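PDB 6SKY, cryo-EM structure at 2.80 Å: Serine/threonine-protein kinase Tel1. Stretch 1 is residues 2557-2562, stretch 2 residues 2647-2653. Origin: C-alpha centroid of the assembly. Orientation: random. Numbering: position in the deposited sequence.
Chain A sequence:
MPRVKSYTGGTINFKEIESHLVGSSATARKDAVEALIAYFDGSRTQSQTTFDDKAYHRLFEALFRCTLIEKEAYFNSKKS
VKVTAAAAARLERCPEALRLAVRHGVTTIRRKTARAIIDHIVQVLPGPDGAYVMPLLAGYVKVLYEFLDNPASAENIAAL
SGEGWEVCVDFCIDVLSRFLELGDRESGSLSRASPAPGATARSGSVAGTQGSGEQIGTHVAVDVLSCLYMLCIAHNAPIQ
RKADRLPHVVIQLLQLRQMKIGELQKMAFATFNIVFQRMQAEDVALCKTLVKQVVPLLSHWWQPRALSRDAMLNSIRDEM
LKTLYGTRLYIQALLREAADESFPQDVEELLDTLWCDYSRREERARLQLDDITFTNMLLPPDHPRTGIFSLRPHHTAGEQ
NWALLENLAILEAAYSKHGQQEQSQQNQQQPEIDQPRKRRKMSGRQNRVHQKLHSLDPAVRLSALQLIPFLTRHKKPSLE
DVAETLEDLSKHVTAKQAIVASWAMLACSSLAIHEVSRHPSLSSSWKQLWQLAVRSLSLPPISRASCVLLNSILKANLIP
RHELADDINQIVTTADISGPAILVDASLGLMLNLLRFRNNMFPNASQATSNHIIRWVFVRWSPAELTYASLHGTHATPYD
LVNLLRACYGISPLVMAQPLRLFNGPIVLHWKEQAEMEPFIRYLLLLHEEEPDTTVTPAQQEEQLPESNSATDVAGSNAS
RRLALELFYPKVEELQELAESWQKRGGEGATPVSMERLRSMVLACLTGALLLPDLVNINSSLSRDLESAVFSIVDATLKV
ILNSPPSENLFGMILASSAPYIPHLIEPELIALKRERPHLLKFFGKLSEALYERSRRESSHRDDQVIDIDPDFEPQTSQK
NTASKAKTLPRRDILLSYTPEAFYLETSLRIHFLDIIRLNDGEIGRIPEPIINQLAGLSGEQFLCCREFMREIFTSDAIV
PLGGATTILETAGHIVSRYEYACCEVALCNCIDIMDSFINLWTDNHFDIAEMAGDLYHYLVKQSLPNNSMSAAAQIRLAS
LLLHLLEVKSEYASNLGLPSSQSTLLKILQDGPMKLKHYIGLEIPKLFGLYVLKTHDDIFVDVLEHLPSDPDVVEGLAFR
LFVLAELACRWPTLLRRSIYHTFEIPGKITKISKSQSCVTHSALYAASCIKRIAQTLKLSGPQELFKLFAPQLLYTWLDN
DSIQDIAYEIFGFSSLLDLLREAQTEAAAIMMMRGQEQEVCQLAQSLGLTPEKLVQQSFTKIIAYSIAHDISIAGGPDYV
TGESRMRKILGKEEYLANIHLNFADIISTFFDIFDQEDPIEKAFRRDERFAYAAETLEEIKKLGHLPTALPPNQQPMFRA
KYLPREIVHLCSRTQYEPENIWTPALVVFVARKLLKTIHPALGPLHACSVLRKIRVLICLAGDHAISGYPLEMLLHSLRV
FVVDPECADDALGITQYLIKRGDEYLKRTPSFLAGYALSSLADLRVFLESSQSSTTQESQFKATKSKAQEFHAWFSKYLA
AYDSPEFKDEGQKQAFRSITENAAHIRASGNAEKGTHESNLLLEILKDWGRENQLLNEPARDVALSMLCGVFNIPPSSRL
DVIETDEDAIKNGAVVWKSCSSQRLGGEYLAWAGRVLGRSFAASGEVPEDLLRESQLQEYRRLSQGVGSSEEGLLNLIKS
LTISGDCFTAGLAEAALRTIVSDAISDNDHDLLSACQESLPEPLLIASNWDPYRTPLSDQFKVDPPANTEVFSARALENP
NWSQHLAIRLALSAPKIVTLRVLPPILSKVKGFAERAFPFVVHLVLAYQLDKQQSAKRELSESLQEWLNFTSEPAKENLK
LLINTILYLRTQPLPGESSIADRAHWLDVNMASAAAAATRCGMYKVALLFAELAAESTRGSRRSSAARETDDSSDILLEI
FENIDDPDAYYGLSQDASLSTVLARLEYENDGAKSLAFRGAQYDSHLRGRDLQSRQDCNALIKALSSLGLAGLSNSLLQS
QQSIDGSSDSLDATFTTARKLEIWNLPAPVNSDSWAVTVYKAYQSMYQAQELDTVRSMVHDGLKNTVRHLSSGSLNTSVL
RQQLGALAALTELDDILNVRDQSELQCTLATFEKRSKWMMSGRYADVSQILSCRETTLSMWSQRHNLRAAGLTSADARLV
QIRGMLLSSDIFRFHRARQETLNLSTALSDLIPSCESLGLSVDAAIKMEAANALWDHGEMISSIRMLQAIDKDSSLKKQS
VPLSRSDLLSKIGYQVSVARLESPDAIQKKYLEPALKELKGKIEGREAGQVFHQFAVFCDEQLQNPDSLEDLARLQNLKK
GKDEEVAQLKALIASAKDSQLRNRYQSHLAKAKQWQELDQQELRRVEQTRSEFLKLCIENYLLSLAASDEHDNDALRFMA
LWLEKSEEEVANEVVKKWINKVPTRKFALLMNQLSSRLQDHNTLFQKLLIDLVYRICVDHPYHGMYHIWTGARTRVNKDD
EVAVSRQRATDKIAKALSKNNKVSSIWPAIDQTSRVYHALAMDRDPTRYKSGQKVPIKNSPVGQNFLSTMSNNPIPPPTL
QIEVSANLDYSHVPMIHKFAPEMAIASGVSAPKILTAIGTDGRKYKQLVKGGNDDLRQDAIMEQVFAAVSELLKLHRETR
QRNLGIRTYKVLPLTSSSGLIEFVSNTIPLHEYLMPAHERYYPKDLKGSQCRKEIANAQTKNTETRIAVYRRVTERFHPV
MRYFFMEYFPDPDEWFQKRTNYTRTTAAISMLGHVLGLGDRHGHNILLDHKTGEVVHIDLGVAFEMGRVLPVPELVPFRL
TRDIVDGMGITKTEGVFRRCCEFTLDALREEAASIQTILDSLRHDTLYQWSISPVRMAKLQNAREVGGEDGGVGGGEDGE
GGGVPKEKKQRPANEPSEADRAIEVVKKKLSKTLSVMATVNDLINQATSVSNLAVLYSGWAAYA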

# COMPACT_ATOMS: atom_id res chain seq x y z
N PRO A 2557 9.12 -50.04 10.82
CA PRO A 2557 7.68 -50.10 10.59
C PRO A 2557 7.33 -49.39 9.29
O PRO A 2557 7.77 -48.26 9.06
N PRO A 2558 6.57 -50.03 8.42
CA PRO A 2558 6.36 -49.46 7.09
C PRO A 2558 5.61 -48.14 7.11
O PRO A 2558 5.69 -47.39 6.13
N THR A 2559 4.91 -47.83 8.19
CA THR A 2559 4.14 -46.61 8.32
C THR A 2559 4.86 -45.55 9.14
O THR A 2559 4.24 -44.55 9.52
N LEU A 2560 6.13 -45.74 9.43
CA LEU A 2560 6.92 -44.75 10.14
C LEU A 2560 7.51 -43.77 9.14
O LEU A 2560 8.06 -44.18 8.11
N GLN A 2561 7.40 -42.48 9.44
CA GLN A 2561 7.93 -41.44 8.57
C GLN A 2561 9.41 -41.27 8.86
O GLN A 2561 9.80 -40.83 9.94
N ILE A 2562 10.25 -41.61 7.89
CA ILE A 2562 11.69 -41.54 8.02
C ILE A 2562 12.17 -40.28 7.31
O ILE A 2562 11.86 -40.07 6.13
N ARG A 2647 -1.08 -31.36 10.07
CA ARG A 2647 -0.54 -32.59 10.60
C ARG A 2647 -0.60 -33.66 9.52
O ARG A 2647 -1.62 -33.82 8.86
N THR A 2648 0.50 -34.38 9.35
CA THR A 2648 0.61 -35.37 8.30
C THR A 2648 0.49 -36.78 8.87
O THR A 2648 0.65 -37.00 10.07
N TYR A 2649 0.18 -37.72 7.99
CA TYR A 2649 0.28 -39.13 8.31
C TYR A 2649 0.90 -39.82 7.11
O TYR A 2649 1.34 -39.16 6.16
N LYS A 2650 0.99 -41.14 7.15
CA LYS A 2650 1.71 -41.88 6.12
C LYS A 2650 0.80 -42.92 5.50
O LYS A 2650 0.29 -43.79 6.20
N VAL A 2651 0.61 -42.82 4.20
CA VAL A 2651 -0.10 -43.83 3.42
C VAL A 2651 0.92 -44.57 2.58
O VAL A 2651 1.79 -43.95 1.96
N LEU A 2652 0.82 -45.89 2.56
CA LEU A 2652 1.75 -46.72 1.80
C LEU A 2652 0.94 -47.71 0.98
O LEU A 2652 0.47 -48.72 1.52
N PRO A 2653 0.74 -47.44 -0.31
CA PRO A 2653 0.01 -48.40 -1.15
C PRO A 2653 0.91 -49.58 -1.50
O PRO A 2653 2.02 -49.39 -1.99

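A single lysine side chain, laid along a beta turn, makes the largest single contribution to this contact. K2650 gives up more area to the other stretch than any other residue, and its ammonium group supplies the one hydrogen bond between the two segments, from K2650 NZ to the backbone carbonyl oxygen L2560 O at 3.1 Å. No salt bridge joins the two stretches; within this contact the ammonium group meets a main-chain oxygen.

The surface that receives the lysine is a type I turn running from P2557 to L2560, closed by a backbone hydrogen bond from L2560 N to P2557 O at 3.0 Å. Proline is well suited to the second position of such a turn, because its ring holds phi near the required value; P2558, with phi of -65°, fits the role. Stretch 2 passes the turn in a nearly opposite direction, the end-to-end vectors being 155° apart, and the closest pairing of alpha carbons sets T2559 CA 5.8 Å from K2650 CA.

In stretch 2 the residues alternate, as expected of an extended chain. The CA-to-CB bonds of T2648, K2650 and L2652 point toward stretch 1, whereas those of Y2649 and V2651 point away. K2650 leaves the backbone with chi1 t; chi2, at 127°, lies between wells, and chi3 and chi4 are both t. The resulting long arm uses its methylenes before its charge: K2650 CB lies 3.7 Å from T2559 O, and K2650 CE lies 3.6 Å from P2558 O, so that the chain passes the turn's carbonyls before NZ reaches L2560 O. Lysine suits this place because it joins an aliphatic stem, able to pack against the turn, to a donor at its tip.

Beyond the lysine, L2652 makes the apolar part of the contact. Its t, p rotamer brings L2652 CD2 to 3.7 Å from P2558 CB, setting one methyl of the branched leucine side chain against the proline ring. Both residues are buried, and neither side chain has a polar group needing a partner, so leucine and proline are at home here.

At the other end, Q2561 covers the approach. Its CA-to-CB bond points sideways, but the end of the side chain comes nearer to stretch 2, with chi1 m and chi2 t. Q2561 CG lies 4.1 Å from K2650 CB, a loose packing of aliphatic carbons, while Q2561 OE1 stands 3.8 Å from T2648 OG1, too far for a hydrogen bond. T2648, in the p rotamer, therefore meets the glutamine by proximity alone. Glutamine is reasonable in this exposed position, since its methylenes can pack while its amide remains compatible with solvent.

T2559, also p, contributes chiefly through its carbonyl, as its side chain comes no closer than 4.8 Å to stretch 2. The CA-to-CB bond of L2560 points away from stretch 2, and its part in the contact is the backbone oxygen that accepts the lysine's hydrogen bond.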

# COMPACT_ATOMS: atom_id res chain seq x y z
CB PRO A 2557 7.10 -49.37 11.80
CG PRO A 2557 8.17 -49.45 12.81
CD PRO A 2557 9.44 -49.36 12.08
CB PRO A 2558 5.56 -50.54 6.36
CG PRO A 2558 5.72 -51.75 7.18
CD PRO A 2558 5.85 -51.30 8.58
CB THR A 2559 2.79 -46.91 8.94
OG1 THR A 2559 2.99 -47.44 10.26
CG2 THR A 2559 2.05 -47.91 8.11
CB LEU A 2560 8.04 -45.43 10.93
CG LEU A 2560 9.12 -44.51 11.50
CD1 LEU A 2560 8.58 -43.75 12.67
CD2 LEU A 2560 10.33 -45.31 11.89
CB GLN A 2561 7.18 -40.14 8.78
CG GLN A 2561 5.68 -40.32 8.88
CD GLN A 2561 4.93 -39.01 8.77
OE1 GLN A 2561 4.10 -38.68 9.61
NE2 GLN A 2561 5.20 -38.27 7.71
CB ILE A 2562 12.37 -42.79 7.43
CG1 ILE A 2562 11.81 -44.05 8.06
CG2 ILE A 2562 13.86 -42.73 7.62
CD1 ILE A 2562 12.38 -45.30 7.49
CB ARG A 2647 -1.33 -33.04 11.83
CG ARG A 2647 -1.10 -32.20 13.06
CD ARG A 2647 0.11 -32.70 13.82
NE ARG A 2647 0.01 -34.13 14.08
CZ ARG A 2647 -0.58 -34.66 15.14
NH1 ARG A 2647 -0.63 -35.97 15.27
NH2 ARG A 2647 -1.12 -33.88 16.06
CB THR A 2648 1.94 -35.22 7.56
OG1 THR A 2648 3.01 -35.20 8.51
CG2 THR A 2648 1.96 -33.93 6.78
CB TYR A 2649 -1.08 -39.71 8.74
CG TYR A 2649 -2.13 -39.87 7.67
CD1 TYR A 2649 -2.79 -41.06 7.51
CD2 TYR A 2649 -2.50 -38.81 6.87
CE1 TYR A 2649 -3.75 -41.22 6.56
CE2 TYR A 2649 -3.47 -38.97 5.92
CZ TYR A 2649 -4.09 -40.17 5.77
OH TYR A 2649 -5.06 -40.34 4.82
CB LYS A 2650 2.95 -42.54 6.71
CG LYS A 2650 3.66 -43.42 5.73
CD LYS A 2650 5.10 -43.06 5.63
CE LYS A 2650 5.84 -44.07 4.81
NZ LYS A 2650 7.29 -44.06 5.13
CB VAL A 2651 -1.19 -43.20 2.53
CG1 VAL A 2651 -2.13 -44.26 2.05
CG2 VAL A 2651 -1.94 -42.14 3.29
CB LEU A 2652 2.71 -47.45 2.73
CG LEU A 2652 3.73 -48.37 2.10
CD1 LEU A 2652 4.72 -47.56 1.34
CD2 LEU A 2652 4.40 -49.14 3.18
CB PRO A 2653 -0.34 -47.59 -2.40
CG PRO A 2653 -0.06 -46.18 -2.04
CD PRO A 2653 1.02 -46.21 -1.04